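PDB 4ZOC: Lin1840 protein from Listeria innocua serovar 6a, which probably hydrolyses terminal, non-reducing beta-D-glucosyl residues to release beta-D-glucose, as a family 3 glycoside hydrolase involved in beta-1,2-glucan metabolism. Local coordinates for residues I642-R655 and V676-H690. The protein carries 2 engineered substitutions. Sequence-based numbering, arbitrary orientation.
With MG (magnesium ion), chain D.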
loop_
_atom_site.group_PDB
_atom_site.type_symbol
_atom_site.label_atom_id
_atom_site.label_comp_id
_atom_site.label_asym_id
_atom_site.label_seq_id
_atom_site.Cartn_x
_atom_site.Cartn_y
_atom_site.Cartn_z
ATOM N N ILE A 642 17.147 21.261 15.423
ATOM C CA ILE A 642 16.136 22.260 14.995
ATOM C C ILE A 642 15.657 21.812 13.610
ATOM O O ILE A 642 16.484 21.513 12.751
ATOM C CB ILE A 642 16.696 23.666 14.900
ATOM C CG1 ILE A 642 17.277 24.085 16.268
ATOM C CG2 ILE A 642 15.663 24.587 14.310
ATOM C CD1 ILE A 642 18.118 25.375 16.303
ATOM N N GLN A 643 14.341 21.716 13.439
ATOM C CA GLN A 643 13.676 21.299 12.192
ATOM C C GLN A 643 12.764 22.398 11.697
ATOM O O GLN A 643 11.999 22.954 12.494
ATOM C CB GLN A 643 12.860 20.012 12.412
ATOM C CG GLN A 643 13.739 18.880 12.931
ATOM C CD GLN A 643 13.036 17.835 13.707
ATOM O OE1 GLN A 643 11.968 17.356 13.335
ATOM N NE2 GLN A 643 13.648 17.424 14.765
ATOM N N VAL A 644 12.802 22.633 10.387
ATOM C CA VAL A 644 11.870 23.588 9.747
ATOM C C VAL A 644 11.078 22.867 8.679
ATOM O O VAL A 644 11.647 22.276 7.747
ATOM C CB VAL A 644 12.610 24.790 9.154
ATOM C CG1 VAL A 644 11.632 25.764 8.545
ATOM C CG2 VAL A 644 13.515 25.429 10.190
ATOM N N TYR A 645 9.745 22.994 8.805
ATOM C CA TYR A 645 8.797 22.445 7.888
ATOM C C TYR A 645 7.976 23.522 7.172
ATOM O O TYR A 645 7.695 24.627 7.703
ATOM C CB TYR A 645 7.866 21.490 8.648
ATOM C CG TYR A 645 8.514 20.336 9.367
ATOM C CD1 TYR A 645 9.011 20.497 10.635
ATOM C CD2 TYR A 645 8.505 19.072 8.816
ATOM C CE1 TYR A 645 9.582 19.444 11.341
ATOM C CE2 TYR A 645 9.133 17.998 9.459
ATOM C CZ TYR A 645 9.645 18.187 10.707
ATOM O OH TYR A 645 10.224 17.172 11.383
ATOM N N LEU A 646 7.644 23.232 5.954
ATOM C CA LEU A 646 6.734 24.029 5.187
ATOM C C LEU A 646 5.422 23.244 4.778
ATOM O O LEU A 646 5.449 22.011 4.469
ATOM C CB LEU A 646 7.447 24.459 3.950
ATOM C CG LEU A 646 7.187 25.847 3.400
ATOM C CD1 LEU A 646 7.401 26.912 4.516
ATOM C CD2 LEU A 646 8.138 25.990 2.223
ATOM N N GLN A 647 4.286 23.940 4.822
ATOM C CA GLN A 647 3.065 23.504 4.306
ATOM C C GLN A 647 2.507 24.481 3.245
ATOM O O GLN A 647 2.454 25.685 3.487
ATOM C CB GLN A 647 2.024 23.353 5.390
ATOM C CG GLN A 647 0.659 22.888 4.873
ATOM C CD GLN A 647 -0.430 22.847 5.941
ATOM O OE1 GLN A 647 -0.326 23.456 6.994
ATOM N NE2 GLN A 647 -1.479 22.071 5.672
ATOM N N ASP A 648 2.061 23.940 2.103
ATOM C CA ASP A 648 1.310 24.628 1.086
ATOM C C ASP A 648 -0.180 24.392 1.369
ATOM O O ASP A 648 -0.682 23.307 1.118
ATOM C CB ASP A 648 1.743 24.137 -0.288
ATOM C CG ASP A 648 1.251 24.989 -1.429
ATOM O OD1 ASP A 648 0.386 25.900 -1.236
ATOM O OD2 ASP A 648 1.742 24.713 -2.556
ATOM N N VAL A 649 -0.876 25.407 1.851
ATOM C CA VAL A 649 -2.199 25.210 2.445
ATOM C C VAL A 649 -3.289 24.854 1.401
ATOM O O VAL A 649 -4.146 23.966 1.618
ATOM C CB VAL A 649 -2.586 26.437 3.276
ATOM C CG1 VAL A 649 -3.945 26.280 3.780
ATOM C CG2 VAL A 649 -1.637 26.639 4.453
ATOM N N THR A 650 -3.188 25.516 0.260
ATOM C CA THR A 650 -4.068 25.280 -0.882
ATOM C C THR A 650 -3.243 25.200 -2.145
ATOM O O THR A 650 -2.425 26.065 -2.415
ATOM C CB THR A 650 -5.080 26.425 -1.031
ATOM O OG1 THR A 650 -5.726 26.642 0.231
ATOM C CG2 THR A 650 -6.144 26.101 -2.086
ATOM N N ALA A 651 -3.499 24.199 -2.950
ATOM C CA ALA A 651 -2.782 24.048 -4.197
ATOM C C ALA A 651 -3.600 23.334 -5.255
ATOM O O ALA A 651 -4.623 22.734 -4.984
ATOM C CB ALA A 651 -1.450 23.299 -3.898
ATOM N N SER A 652 -3.128 23.319 -6.481
ATOM C CA SER A 652 -3.799 22.558 -7.545
ATOM C C SER A 652 -3.629 21.001 -7.395
ATOM O O SER A 652 -4.262 20.241 -8.100
ATOM C CB SER A 652 -3.249 23.044 -8.881
ATOM O OG SER A 652 -1.870 22.716 -8.936
ATOM N N ILE A 653 -2.741 20.569 -6.487
ATOM C CA ILE A 653 -2.573 19.179 -6.093
ATOM C C ILE A 653 -2.701 19.249 -4.538
ATOM O O ILE A 653 -2.155 20.139 -3.907
ATOM C CB ILE A 653 -1.141 18.711 -6.462
ATOM C CG1 ILE A 653 -0.954 18.674 -7.980
ATOM C CG2 ILE A 653 -0.842 17.389 -5.807
ATOM C CD1 ILE A 653 -1.763 17.638 -8.693
ATOM N N SER A 654 -3.347 18.249 -3.922
ATOM C CA SER A 654 -3.446 18.208 -2.499
ATOM C C SER A 654 -2.008 17.989 -1.957
ATOM O O SER A 654 -1.407 17.008 -2.283
ATOM C CB SER A 654 -4.385 17.018 -2.079
ATOM O OG SER A 654 -4.550 16.995 -0.685
ATOM N N ARG A 655 -1.494 18.885 -1.116
ATOM C CA ARG A 655 -0.113 18.866 -0.678
ATOM C C ARG A 655 -0.006 18.319 0.757
ATOM O O ARG A 655 -0.926 18.421 1.558
ATOM C CB ARG A 655 0.545 20.268 -0.827
ATOM C CG ARG A 655 0.575 20.767 -2.289
ATOM C CD ARG A 655 1.987 21.254 -2.724
ATOM N NE ARG A 655 2.852 20.154 -2.683
ATOM C CZ ARG A 655 4.015 20.014 -2.049
ATOM N NH1 ARG A 655 4.515 18.803 -2.089
ATOM N NH2 ARG A 655 4.722 20.995 -1.473
ATOM N N VAL A 676 20.872 30.281 14.693
ATOM C CA VAL A 676 21.167 29.597 13.427
ATOM C C VAL A 676 20.183 30.142 12.452
ATOM O O VAL A 676 19.070 30.578 12.818
ATOM C CB VAL A 676 21.180 28.019 13.489
ATOM C CG1 VAL A 676 22.515 27.479 13.952
ATOM C CG2 VAL A 676 20.126 27.467 14.388
ATOM N N THR A 677 20.600 30.196 11.214
ATOM C CA THR A 677 19.741 30.774 10.187
ATOM C C THR A 677 19.534 29.762 9.109
ATOM O O THR A 677 20.417 28.982 8.799
ATOM C CB THR A 677 20.313 32.078 9.580
ATOM O OG1 THR A 677 21.621 31.793 9.054
ATOM C CG2 THR A 677 20.441 33.093 10.617
ATOM N N PHE A 678 18.339 29.725 8.563
ATOM C CA PHE A 678 18.053 28.790 7.445
ATOM C C PHE A 678 17.544 29.592 6.260
ATOM O O PHE A 678 16.842 30.546 6.445
ATOM C CB PHE A 678 16.976 27.769 7.840
ATOM C CG PHE A 678 17.275 26.959 9.043
ATOM C CD1 PHE A 678 18.081 25.827 8.956
ATOM C CD2 PHE A 678 16.774 27.314 10.274
ATOM C CE1 PHE A 678 18.312 25.077 10.077
ATOM C CE2 PHE A 678 16.999 26.563 11.389
ATOM C CZ PHE A 678 17.780 25.448 11.291
ATOM N N GLU A 679 17.886 29.223 5.040
ATOM C CA GLU A 679 17.296 29.839 3.825
ATOM C C GLU A 679 16.371 28.824 3.186
ATOM O O GLU A 679 16.804 27.736 2.781
ATOM C CB GLU A 679 18.395 30.238 2.831
ATOM C CG GLU A 679 17.835 30.933 1.588
ATOM C CD GLU A 679 18.851 31.311 0.568
ATOM O OE1 GLU A 679 18.448 31.970 -0.383
ATOM O OE2 GLU A 679 20.039 30.954 0.696
ATOM N N LEU A 680 15.083 29.140 3.092
ATOM C CA LEU A 680 14.164 28.242 2.372
ATOM C C LEU A 680 14.022 28.937 1.042
ATOM O O LEU A 680 13.390 30.013 0.973
ATOM C CB LEU A 680 12.819 28.126 3.098
ATOM C CG LEU A 680 12.855 27.702 4.594
ATOM C CD1 LEU A 680 11.512 27.440 5.199
ATOM C CD2 LEU A 680 13.685 26.514 4.785
ATOM N N THR A 681 14.637 28.365 0.004
ATOM C CA THR A 681 14.616 28.988 -1.338
ATOM C C THR A 681 13.259 28.769 -1.907
ATOM O O THR A 681 12.464 27.998 -1.346
ATOM C CB THR A 681 15.655 28.410 -2.294
ATOM O OG1 THR A 681 15.289 27.082 -2.636
ATOM C CG2 THR A 681 17.058 28.470 -1.738
ATOM N N SER A 682 12.979 29.375 -3.057
ATOM C CA SER A 682 11.663 29.194 -3.671
ATOM C C SER A 682 11.397 27.732 -4.105
ATOM O O SER A 682 10.253 27.296 -4.166
ATOM C CB SER A 682 11.420 30.196 -4.781
ATOM O OG SER A 682 12.263 29.925 -5.844
ATOM N N GLU A 683 12.454 26.982 -4.363
ATOM C CA GLU A 683 12.310 25.576 -4.628
ATOM C C GLU A 683 11.570 24.843 -3.475
ATOM O O GLU A 683 10.798 23.925 -3.715
ATOM C CB GLU A 683 13.703 24.951 -4.917
ATOM C CG GLU A 683 13.593 23.534 -5.435
ATOM C CD GLU A 683 13.452 22.504 -4.312
ATOM O OE1 GLU A 683 14.033 22.725 -3.222
ATOM O OE2 GLU A 683 12.750 21.479 -4.522
ATOM N N ALA A 684 11.765 25.289 -2.242
ATOM C CA ALA A 684 11.095 24.691 -1.064
ATOM C C ALA A 684 9.623 24.898 -1.144
ATOM O O ALA A 684 8.867 24.139 -0.525
ATOM C CB ALA A 684 11.632 25.274 0.212
ATOM N N PHE A 685 9.196 25.942 -1.881
ATOM C CA PHE A 685 7.782 26.252 -2.016
ATOM C C PHE A 685 7.107 25.608 -3.236
ATOM O O PHE A 685 5.911 25.764 -3.431
ATOM C CB PHE A 685 7.579 27.792 -2.094
ATOM C CG PHE A 685 7.904 28.526 -0.832
ATOM C CD1 PHE A 685 9.220 28.829 -0.473
ATOM C CD2 PHE A 685 6.897 28.989 -0.029
ATOM C CE1 PHE A 685 9.504 29.490 0.726
ATOM C CE2 PHE A 685 7.160 29.604 1.185
ATOM C CZ PHE A 685 8.459 29.915 1.551
ATOM N N SER A 686 7.911 24.928 -4.039
ATOM C CA SER A 686 7.493 24.418 -5.322
ATOM C C SER A 686 7.118 22.961 -5.222
ATOM O O SER A 686 7.490 22.245 -4.249
ATOM C CB SER A 686 8.621 24.614 -6.300
ATOM O OG SER A 686 8.866 26.029 -6.407
ATOM N N PHE A 687 6.407 22.523 -6.279
ATOM C CA PHE A 687 5.921 21.167 -6.399
ATOM C C PHE A 687 5.569 20.804 -7.822
ATOM O O PHE A 687 5.476 21.665 -8.661
ATOM C CB PHE A 687 4.706 20.926 -5.493
ATOM C CG PHE A 687 3.460 21.594 -5.961
ATOM C CD1 PHE A 687 3.291 22.982 -5.714
ATOM C CD2 PHE A 687 2.535 20.942 -6.681
ATOM C CE1 PHE A 687 2.140 23.615 -6.143
ATOM C CE2 PHE A 687 1.394 21.583 -7.116
ATOM C CZ PHE A 687 1.244 22.947 -6.852
ATOM N N TYR A 688 5.367 19.484 -8.078
ATOM C CA TYR A 688 4.947 18.991 -9.335
ATOM C C TYR A 688 3.440 19.022 -9.518
ATOM O O TYR A 688 2.748 18.503 -8.697
ATOM C CB TYR A 688 5.450 17.559 -9.531
ATOM C CG TYR A 688 6.933 17.545 -9.785
ATOM C CD1 TYR A 688 7.433 17.778 -10.987
ATOM C CD2 TYR A 688 7.835 17.364 -8.729
ATOM C CE1 TYR A 688 8.832 17.761 -11.187
ATOM C CE2 TYR A 688 9.197 17.346 -8.903
ATOM C CZ TYR A 688 9.689 17.511 -10.141
ATOM O OH TYR A 688 11.037 17.487 -10.249
ATOM N N ASN A 689 2.953 19.657 -10.575
ATOM C CA ASN A 689 1.529 19.778 -10.778
ATOM C C ASN A 689 0.955 18.617 -11.594
ATOM O O ASN A 689 1.688 17.666 -11.901
ATOM C CB ASN A 689 1.203 21.144 -11.333
ATOM C CG ASN A 689 1.594 21.328 -12.783
ATOM O OD1 ASN A 689 2.026 20.419 -13.466
ATOM N ND2 ASN A 689 1.411 22.559 -13.255
ATOM N N HIS A 690 -0.334 18.673 -11.961
ATOM C CA HIS A 690 -0.948 17.503 -12.652
ATOM C C HIS A 690 -0.295 17.279 -13.997
ATOM O O HIS A 690 -0.288 16.132 -14.474
ATOM C CB HIS A 690 -2.472 17.656 -12.802
ATOM C CG HIS A 690 -2.861 18.397 -14.008
ATOM N ND1 HIS A 690 -2.673 19.765 -14.130
ATOM C CD2 HIS A 690 -3.321 17.966 -15.202
ATOM C CE1 HIS A 690 -3.044 20.149 -15.340
ATOM N NE2 HIS A 690 -3.447 19.077 -16.007
HETATM MG MG MG D . -0.606 27.158 -2.427
HETATM O O HOH W 1 3.544 26.591 -4.628
HETATM O O HOH W 2 4.167 23.680 -2.301
HETATM O O HOH W 3 0.161 26.195 -4.142
HETATM O O HOH W 4 -1.383 27.978 -0.663
HETATM O O HOH W 5 -2.129 20.645 -11.034
HETATM O O HOH W 6 7.250 22.164 -1.387
HETATM O O HOH W 7 0.886 28.511 -2.568
HETATM O O HOH W 8 -1.873 28.395 -3.641
#
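Leu646 drives its CD2 methyl squarely over the centre of the Phe685 ring, 3.7 Å from the centroid and only 3° off the ring normal, a CH-pi contact that the slim, branched end of leucine suits well. His701 meets the same ring edge-to-face. From here the dry, tightly packed half follows strands 642-648 and 676-680, whose axes lie 9.7 Å apart and run in roughly the same direction. Beta-branched residues suit extended chain, and Val644 uses both its methyls: CG1, anti to the backbone N (chi1 -178°), meets Leu680 CD1 at 3.7 Å, while CG2 sits over a face of the Phe678 ring. Ile642 CG2 touches that ring too, and Ile642 CD1 presses unusually close to Val676 CG2, at 3.5 Å.

Beyond Leu646 water enters. The Phe687 ring lies flat against the bent chain of Arg655, with guanidinium and ring planes 2° apart, but the guanidinium is displaced over CB and it is the CD methylene that rests on the ring face, 3.8 Å from the centroid. Ile653 CG1 and Ser652 OG, the latter hydrogen-bonded to Glu697, meet the ring edge. Arginine fits because its aliphatic part packs on the ring while NH2 pairs with Glu659 and donates to a water. That water in turn donates to Asp648 OD2, at 2.6 Å, and to Phe685 O, so polar atoms are joined through solvent. Asp648 divides its carboxylate: OD1 binds magnesium at 2.0 Å beside Thr650 O and four waters, whereas OD2 probably accepts a hydrogen bond from one of those waters. This protein thus holds its magnesium where strand gives way to loop; the two sheets facing each other across apolar side chains mark the beta-sandwich of the fibronectin type III-like domain.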